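Long-range contact in succinate-semialdehyde dehydrogenase (Synechococcus sp., PDB 4ITA), which probably oxidises succinic semialdehyde to succinate, using a nicotinamide cofactor bound in a Rossmann-type domain of the aldehyde dehydrogenase family: residues 34-38 against 122-126. Residues are numbered along the deposited sequence; the frame is centred on the assembly and turned at random.
Sequences AQEAF and PLGIL
In the Rossmann-type, cofactor-binding part of this aldehyde dehydrogenase, helix 24-41 packs on the break in the long strand 115-129, and F38 and A34 of the helix meet G124 and I125 there. F38 lays one face of its ring flat on the backbone of G124. The CA of G124, which presents only hydrogens to the ring, stands 3.4 Å from the ring centroid and 10° off the ring normal, a CH-pi contact over the middle of the face. With CG anti to the backbone N (chi1 172°), the phenyl group is carried from the helix out to the turn. Glycine suits the place because the backbone turns here through a positive phi of 136°, a conformation in which a CB would collide with the carbonyl O of L123. Around the rim of the same ring comes P122, whose CG lies 3.8 Å from F38 CE1, near the ring plane. Its apolar pyrrolidine sets CB and CG against that edge as a compact van der Waals contact.

The loop at 123-124 leads into the part of the strand that continues with I125 and L126, flanked in the mixed sheet by the parallel strands 152-156 and 201-207; N151 OD1 accepts a hydrogen bond from G124 N. One turn back along the helix from F38, A34 is small enough to let the strand approach, and its CB meets I125 CD1 at 3.6 Å. The isoleucine reaches it through its longer branch: CG1 lies anti to the carbonyl carbon and chi2 is extended, which carries CD1 up to the helix backbone, 3.8 Å from Q35 N. The side chain of Q35 crosses that of I125 at about a right angle. V152 of the adjacent strand 152-156 touches A34, F38 and I125.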
loop_
_atom_site.group_PDB
_atom_site.type_symbol
_atom_site.label_atom_id
_atom_site.label_comp_id
_atom_site.label_asym_id
_atom_site.label_seq_id
_atom_site.Cartn_x
_atom_site.Cartn_y
_atom_site.Cartn_z
ATOM N N ALA A 34 -18.415 9.431 12.964
ATOM C CA ALA A 34 -17.030 9.592 12.519
ATOM C C ALA A 34 -16.940 10.432 11.254
ATOM O O ALA A 34 -16.051 11.275 11.117
ATOM C CB ALA A 34 -16.394 8.237 12.284
ATOM N N GLN A 35 -17.859 10.211 10.324
ATOM C CA GLN A 35 -17.868 10.977 9.093
ATOM C C GLN A 35 -18.136 12.456 9.351
ATOM O O GLN A 35 -17.450 13.330 8.804
ATOM C CB GLN A 35 -18.887 10.405 8.107
ATOM C CG GLN A 35 -18.928 11.159 6.797
ATOM C CD GLN A 35 -17.594 11.113 6.077
ATOM O OE1 GLN A 35 -16.824 10.159 6.231
ATOM N NE2 GLN A 35 -17.305 12.148 5.291
ATOM N N GLU A 36 -19.119 12.744 10.198
ATOM C CA GLU A 36 -19.403 14.123 10.564
ATOM C C GLU A 36 -18.205 14.738 11.282
ATOM O O GLU A 36 -17.824 15.882 11.012
ATOM C CB GLU A 36 -20.634 14.159 11.456
ATOM C CG GLU A 36 -21.081 15.544 11.856
ATOM C CD GLU A 36 -22.437 15.504 12.523
ATOM O OE1 GLU A 36 -22.486 15.573 13.769
ATOM O OE2 GLU A 36 -23.448 15.378 11.798
ATOM N N ALA A 37 -17.604 13.983 12.194
ATOM C CA ALA A 37 -16.444 14.488 12.920
ATOM C C ALA A 37 -15.283 14.777 11.978
ATOM O O ALA A 37 -14.607 15.788 12.134
ATOM C CB ALA A 37 -16.021 13.518 14.007
ATOM N N PHE A 38 -15.052 13.894 11.007
ATOM C CA PHE A 38 -13.979 14.081 10.039
ATOM C C PHE A 38 -14.135 15.378 9.254
ATOM O O PHE A 38 -13.156 16.073 8.979
ATOM C CB PHE A 38 -13.904 12.902 9.065
ATOM C CG PHE A 38 -12.935 13.128 7.928
ATOM C CD1 PHE A 38 -11.570 13.250 8.178
ATOM C CD2 PHE A 38 -13.383 13.220 6.615
ATOM C CE1 PHE A 38 -10.671 13.473 7.147
ATOM C CE2 PHE A 38 -12.486 13.435 5.573
ATOM C CZ PHE A 38 -11.130 13.562 5.836
ATOM N N PRO A 122 -5.688 14.204 4.641
ATOM C CA PRO A 122 -6.227 12.971 5.222
ATOM C C PRO A 122 -7.249 12.295 4.302
ATOM O O PRO A 122 -7.924 12.952 3.498
ATOM C CB PRO A 122 -6.899 13.466 6.504
ATOM C CG PRO A 122 -7.280 14.877 6.193
ATOM C CD PRO A 122 -6.119 15.394 5.384
ATOM N N LEU A 123 -7.357 10.981 4.421
ATOM C CA LEU A 123 -8.321 10.215 3.640
ATOM C C LEU A 123 -9.735 10.242 4.219
ATOM O O LEU A 123 -10.709 10.269 3.474
ATOM C CB LEU A 123 -7.860 8.764 3.498
ATOM C CG LEU A 123 -6.596 8.516 2.682
ATOM C CD1 LEU A 123 -6.265 7.039 2.731
ATOM C CD2 LEU A 123 -6.758 8.998 1.252
ATOM N N GLY A 124 -9.847 10.208 5.545
ATOM C CA GLY A 124 -11.144 10.096 6.191
ATOM C C GLY A 124 -11.092 9.085 7.321
ATOM O O GLY A 124 -10.145 9.064 8.103
ATOM N N ILE A 125 -12.113 8.237 7.403
ATOM C CA ILE A 125 -12.159 7.223 8.448
ATOM C C ILE A 125 -11.206 6.062 8.148
ATOM O O ILE A 125 -11.299 5.412 7.104
ATOM C CB ILE A 125 -13.575 6.638 8.618
ATOM C CG1 ILE A 125 -14.618 7.728 8.886
ATOM C CG2 ILE A 125 -13.586 5.605 9.729
ATOM C CD1 ILE A 125 -16.056 7.196 8.850
ATOM N N LEU A 126 -10.316 5.799 9.098
ATOM C CA LEU A 126 -9.427 4.637 9.079
ATOM C C LEU A 126 -9.920 3.603 10.085
ATOM O O LEU A 126 -10.165 3.924 11.253
ATOM C CB LEU A 126 -8.002 5.067 9.456
ATOM C CG LEU A 126 -6.939 3.994 9.724
ATOM C CD1 LEU A 126 -6.622 3.183 8.468
ATOM C CD2 LEU A 126 -5.665 4.641 10.256
#